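Local coordinates for protein HTLV-2 integrase catalytic core domain (Human T-cell leukemia virus 2, PDB 6QBT) that forms the magnesium-binding catalytic core of a retroviral integrase, the enzyme that probably inserts viral DNA into the host genome, at residues Arg107-Tyr119 with Leu128-Asn140. Residues are numbered along the deposited sequence; the frame is centred on the assembly and turned at random.
Sequences RTNGIIKNLLNKY and LDNAINKALWTLN
The side chain of Tyr119 fits as a knob into helix 128-140, among Ala131, Lys134, Ala135 and Thr138. CB of Lys134 stands over the centre of one face of the Tyr119 ring, 3.9 Å from its centroid, in a CH-pi contact. Tyr119 OH donates a short bond of 2.5 Å to Thr138 OG1, which lies at the ring edge, near its plane. With OG1 beside its own backbone N (chi1 -63°), Thr138 donates in turn to Lys134 O at 2.7 Å, on the face of that carbonyl opposite the one used by Thr138 N. A threonine hydroxyl, accepting and donating at once, is thus satisfied in a buried place. The bend at chi3 (-70°) brings CE of Lys134 near CD1 of Tyr119, and a water joins Lys134 NZ to Tyr119 O. Tyrosine suits its place by offering a broad apolar face and a polar tip.

The short side chains of Ala135 and, beside Tyr119, Ala131 allow close approach: CA atoms of Leu115 and Ala135 are 5.1 Å apart, and Leu115 CB packs on Ala135 CB. Leu139 is the reciprocal knob, seated among Thr108, Ile111, Ile112 and Leu115; its branching lets CD1 meet Ile111 CG2 while CD2 meets Ile112 CD1 (3.4 Å), the branched isoleucines filling both sites tightly. Leu116 runs alongside Ile132, with CD1 of Leu116 3.4 Å from Ile132 CD1.

Leu116 and Leu128 continue onto strand 9-19, and Leu139 onto Val37, whereas Leu115, Tyr119 and Thr138 also pack against another subunit. The helices, their N-to-C directions 129° apart, form a buried pair on the five-stranded mixed sheet, characteristic of the RNase H-like fold of retroviral integrase catalytic cores, whose magnesium is bound here by Asp13 and Asp70.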
loop_
_atom_site.group_PDB
_atom_site.type_symbol
_atom_site.label_atom_id
_atom_site.label_comp_id
_atom_site.label_asym_id
_atom_site.label_seq_id
_atom_site.Cartn_x
_atom_site.Cartn_y
_atom_site.Cartn_z
ATOM N N ARG A 107 -3.268 24.778 8.319
ATOM C CA ARG A 107 -2.241 25.020 7.366
ATOM C C ARG A 107 -2.109 23.761 6.492
ATOM O O ARG A 107 -2.019 23.890 5.264
ATOM C CB ARG A 107 -0.962 25.390 8.102
ATOM C CG ARG A 107 0.232 25.653 7.215
ATOM C CD ARG A 107 1.457 26.183 7.975
ATOM N NE ARG A 107 1.884 25.288 9.062
ATOM C CZ ARG A 107 1.574 25.441 10.358
ATOM N NH1 ARG A 107 0.821 26.468 10.794
ATOM N NH2 ARG A 107 2.024 24.545 11.235
ATOM N N THR A 108 -2.140 22.561 7.094
ATOM C CA THR A 108 -2.106 21.333 6.319
ATOM C C THR A 108 -3.355 21.160 5.402
ATOM O O THR A 108 -3.220 20.795 4.236
ATOM C CB THR A 108 -1.937 20.083 7.210
ATOM O OG1 THR A 108 -0.722 20.196 7.957
ATOM C CG2 THR A 108 -1.865 18.819 6.341
ATOM N N ASN A 109 -4.545 21.450 5.921
ATOM C CA ASN A 109 -5.764 21.514 5.103
ATOM C C ASN A 109 -5.559 22.356 3.867
ATOM O O ASN A 109 -5.879 21.914 2.762
ATOM C CB ASN A 109 -6.935 22.111 5.873
ATOM C CG ASN A 109 -7.441 21.205 6.993
ATOM O OD1 ASN A 109 -7.124 20.013 7.052
ATOM N ND2 ASN A 109 -8.253 21.769 7.876
ATOM N N GLY A 110 -5.015 23.554 4.061
ATOM C CA GLY A 110 -4.824 24.516 2.975
ATOM C C GLY A 110 -3.850 24.001 1.935
ATOM O O GLY A 110 -4.061 24.164 0.743
ATOM N N ILE A 111 -2.790 23.342 2.378
ATOM C CA ILE A 111 -1.808 22.824 1.436
ATOM C C ILE A 111 -2.430 21.645 0.643
ATOM O O ILE A 111 -2.300 21.558 -0.611
ATOM C CB ILE A 111 -0.499 22.425 2.159
ATOM C CG1 ILE A 111 0.138 23.673 2.792
ATOM C CG2 ILE A 111 0.479 21.752 1.194
ATOM C CD1 ILE A 111 1.055 23.364 3.947
ATOM N N ILE A 112 -3.137 20.775 1.369
ATOM C CA ILE A 112 -3.880 19.682 0.740
ATOM C C ILE A 112 -4.843 20.222 -0.316
ATOM O O ILE A 112 -4.771 19.790 -1.468
ATOM C CB ILE A 112 -4.631 18.818 1.769
ATOM C CG1 ILE A 112 -3.631 18.031 2.613
ATOM C CG2 ILE A 112 -5.594 17.858 1.071
ATOM C CD1 ILE A 112 -2.799 17.036 1.805
ATOM N N LYS A 113 -5.687 21.190 0.061
ATOM C CA LYS A 113 -6.675 21.720 -0.860
ATOM C C LYS A 113 -6.058 22.376 -2.086
ATOM O O LYS A 113 -6.583 22.214 -3.182
ATOM C CB LYS A 113 -7.669 22.655 -0.159
ATOM C CG LYS A 113 -8.576 21.900 0.806
ATOM C CD LYS A 113 -9.601 22.798 1.481
ATOM C CE LYS A 113 -10.329 21.987 2.560
ATOM N NZ LYS A 113 -11.314 22.756 3.379
ATOM N N ASN A 114 -4.939 23.077 -1.927
ATOM C CA ASN A 114 -4.261 23.659 -3.091
ATOM C C ASN A 114 -3.732 22.578 -4.035
ATOM O O ASN A 114 -3.854 22.731 -5.249
ATOM C CB ASN A 114 -3.143 24.624 -2.700
ATOM C CG ASN A 114 -3.664 26.010 -2.323
ATOM O OD1 ASN A 114 -4.832 26.201 -1.948
ATOM N ND2 ASN A 114 -2.794 26.990 -2.418
ATOM N N LEU A 115 -3.174 21.485 -3.496
ATOM C CA LEU A 115 -2.686 20.396 -4.349
ATOM C C LEU A 115 -3.857 19.668 -5.014
ATOM O O LEU A 115 -3.816 19.388 -6.225
ATOM C CB LEU A 115 -1.817 19.408 -3.558
ATOM C CG LEU A 115 -0.388 19.893 -3.280
ATOM C CD1 LEU A 115 0.265 19.021 -2.213
ATOM C CD2 LEU A 115 0.450 19.953 -4.559
ATOM N N LEU A 116 -4.895 19.399 -4.230
ATOM C CA LEU A 116 -6.135 18.801 -4.728
ATOM C C LEU A 116 -6.751 19.602 -5.894
ATOM O O LEU A 116 -7.107 19.025 -6.933
ATOM C CB LEU A 116 -7.131 18.692 -3.571
ATOM C CG LEU A 116 -8.462 17.972 -3.694
ATOM C CD1 LEU A 116 -8.258 16.497 -3.981
ATOM C CD2 LEU A 116 -9.209 18.112 -2.384
ATOM N N ASN A 117 -6.850 20.921 -5.743
ATOM C CA ASN A 117 -7.336 21.777 -6.837
ATOM C C ASN A 117 -6.451 21.732 -8.079
ATOM O O ASN A 117 -6.951 21.684 -9.204
ATOM C CB ASN A 117 -7.482 23.229 -6.380
ATOM C CG ASN A 117 -8.596 23.413 -5.366
ATOM O OD1 ASN A 117 -9.520 22.607 -5.272
ATOM N ND2 ASN A 117 -8.517 24.478 -4.602
ATOM N N LYS A 118 -5.142 21.737 -7.879
ATOM C CA LYS A 118 -4.216 21.711 -8.995
ATOM C C LYS A 118 -4.376 20.399 -9.756
ATOM O O LYS A 118 -4.494 20.397 -10.975
ATOM C CB LYS A 118 -2.804 21.881 -8.492
ATOM C CG LYS A 118 -1.774 22.037 -9.606
ATOM C CD LYS A 118 -0.564 21.120 -9.382
ATOM C CE LYS A 118 0.346 21.031 -10.609
ATOM N NZ LYS A 118 0.964 19.666 -10.665
ATOM N N TYR A 119 -4.424 19.279 -9.035
ATOM C CA TYR A 119 -4.609 17.980 -9.688
ATOM C C TYR A 119 -5.981 17.824 -10.383
ATOM O O TYR A 119 -6.076 17.149 -11.416
ATOM C CB TYR A 119 -4.337 16.813 -8.711
ATOM C CG TYR A 119 -2.856 16.587 -8.459
ATOM C CD1 TYR A 119 -1.985 16.240 -9.509
ATOM C CD2 TYR A 119 -2.321 16.712 -7.174
ATOM C CE1 TYR A 119 -0.629 16.041 -9.279
ATOM C CE2 TYR A 119 -0.967 16.519 -6.938
ATOM C CZ TYR A 119 -0.128 16.187 -7.990
ATOM O OH TYR A 119 1.207 16.006 -7.724
ATOM N N LEU A 128 -12.371 12.469 -8.308
ATOM C CA LEU A 128 -11.869 13.138 -7.091
ATOM C C LEU A 128 -10.853 12.323 -6.270
ATOM O O LEU A 128 -9.865 12.863 -5.769
ATOM C CB LEU A 128 -13.059 13.501 -6.190
ATOM C CG LEU A 128 -12.789 14.136 -4.820
ATOM C CD1 LEU A 128 -11.946 15.389 -5.008
ATOM C CD2 LEU A 128 -14.084 14.460 -4.074
ATOM N N ASP A 129 -11.110 11.033 -6.111
ATOM C CA ASP A 129 -10.211 10.157 -5.347
ATOM C C ASP A 129 -8.788 10.131 -5.852
ATOM O O ASP A 129 -7.885 10.148 -5.059
ATOM C CB ASP A 129 -10.751 8.728 -5.252
ATOM C CG ASP A 129 -11.533 8.500 -3.972
ATOM O OD1 ASP A 129 -10.977 8.739 -2.862
ATOM O OD2 ASP A 129 -12.705 8.102 -4.073
ATOM N N ASN A 130 -8.607 10.105 -7.172
ATOM C CA ASN A 130 -7.282 10.234 -7.770
ATOM C C ASN A 130 -6.564 11.526 -7.335
ATOM O O ASN A 130 -5.380 11.488 -7.022
ATOM C CB ASN A 130 -7.347 10.218 -9.289
ATOM C CG ASN A 130 -7.893 8.922 -9.845
ATOM O OD1 ASN A 130 -8.817 8.337 -9.269
ATOM N ND2 ASN A 130 -7.353 8.487 -10.994
ATOM N N ALA A 131 -7.268 12.650 -7.325
ATOM C CA ALA A 131 -6.648 13.945 -7.020
ATOM C C ALA A 131 -6.223 14.024 -5.558
ATOM O O ALA A 131 -5.139 14.528 -5.253
ATOM C CB ALA A 131 -7.592 15.084 -7.374
ATOM N N ILE A 132 -7.072 13.481 -4.686
ATOM C CA ILE A 132 -6.827 13.370 -3.253
ATOM C C ILE A 132 -5.576 12.532 -3.074
ATOM O O ILE A 132 -4.667 12.915 -2.342
ATOM C CB ILE A 132 -8.014 12.636 -2.540
ATOM C CG1 ILE A 132 -9.342 13.432 -2.647
ATOM C CG2 ILE A 132 -7.696 12.263 -1.091
ATOM C CD1 ILE A 132 -9.536 14.504 -1.601
ATOM N N ASN A 133 -5.524 11.384 -3.757
ATOM C CA ASN A 133 -4.400 10.454 -3.581
ATOM C C ASN A 133 -3.079 11.120 -3.988
ATOM O O ASN A 133 -2.090 11.113 -3.238
ATOM C CB ASN A 133 -4.616 9.164 -4.371
ATOM C CG ASN A 133 -3.790 8.031 -3.842
ATOM O OD1 ASN A 133 -3.772 7.772 -2.646
ATOM N ND2 ASN A 133 -3.070 7.372 -4.709
ATOM N N LYS A 134 -3.082 11.731 -5.158
ATOM C CA LYS A 134 -1.886 12.372 -5.665
ATOM C C LYS A 134 -1.513 13.588 -4.806
ATOM O O LYS A 134 -0.344 13.820 -4.556
ATOM C CB LYS A 134 -2.065 12.743 -7.114
ATOM C CG LYS A 134 -2.175 11.520 -8.000
ATOM C CD LYS A 134 -2.314 11.938 -9.451
ATOM C CE LYS A 134 -3.664 12.588 -9.732
ATOM N NZ LYS A 134 -3.892 12.702 -11.186
ATOM N N ALA A 135 -2.506 14.306 -4.286
ATOM C CA ALA A 135 -2.233 15.383 -3.320
ATOM C C ALA A 135 -1.524 14.836 -2.093
ATOM O O ALA A 135 -0.484 15.374 -1.687
ATOM C CB ALA A 135 -3.506 16.121 -2.918
ATOM N N LEU A 136 -2.085 13.765 -1.538
ATOM C CA LEU A 136 -1.540 13.118 -0.346
ATOM C C LEU A 136 -0.063 12.665 -0.500
ATOM O O LEU A 136 0.822 13.030 0.294
ATOM C CB LEU A 136 -2.456 11.954 0.054
ATOM C CG LEU A 136 -1.981 10.943 1.095
ATOM C CD1 LEU A 136 -1.734 11.684 2.388
ATOM C CD2 LEU A 136 -2.977 9.794 1.267
ATOM N N TRP A 137 0.198 11.894 -1.542
ATOM C CA TRP A 137 1.540 11.383 -1.776
ATOM C C TRP A 137 2.524 12.485 -2.179
ATOM O O TRP A 137 3.690 12.471 -1.744
ATOM C CB TRP A 137 1.512 10.232 -2.786
ATOM C CG TRP A 137 0.959 9.013 -2.155
ATOM C CD1 TRP A 137 -0.336 8.604 -2.152
ATOM C CD2 TRP A 137 1.683 8.061 -1.395
ATOM N NE1 TRP A 137 -0.465 7.426 -1.445
ATOM C CE2 TRP A 137 0.759 7.080 -0.951
ATOM C CE3 TRP A 137 3.022 7.940 -1.037
ATOM C CZ2 TRP A 137 1.137 5.987 -0.170
ATOM C CZ3 TRP A 137 3.406 6.873 -0.267
ATOM C CH2 TRP A 137 2.460 5.893 0.155
ATOM N N THR A 138 2.059 13.441 -2.970
ATOM C CA THR A 138 2.873 14.586 -3.335
ATOM C C THR A 138 3.304 15.364 -2.078
ATOM O O THR A 138 4.485 15.703 -1.926
ATOM C CB THR A 138 2.144 15.529 -4.331
ATOM O OG1 THR A 138 1.891 14.839 -5.569
ATOM C CG2 THR A 138 2.997 16.787 -4.637
ATOM N N LEU A 139 2.372 15.654 -1.179
ATOM C CA LEU A 139 2.737 16.423 -0.001
ATOM C C LEU A 139 3.747 15.669 0.897
ATOM O O LEU A 139 4.727 16.268 1.358
ATOM C CB LEU A 139 1.492 16.807 0.797
ATOM C CG LEU A 139 1.700 17.649 2.073
ATOM C CD1 LEU A 139 2.425 18.957 1.789
ATOM C CD2 LEU A 139 0.354 17.922 2.705
ATOM N N ASN A 140 3.510 14.380 1.139
ATOM C CA ASN A 140 4.371 13.596 2.045
ATOM C C ASN A 140 5.737 13.322 1.440
ATOM O O ASN A 140 6.751 13.492 2.125
ATOM C CB ASN A 140 3.728 12.278 2.494
ATOM C CG ASN A 140 2.663 12.471 3.567
ATOM O OD1 ASN A 140 2.795 13.325 4.466
ATOM N ND2 ASN A 140 1.610 11.651 3.514
HETATM O O HOH W 1 -6.128 14.482 -10.675
#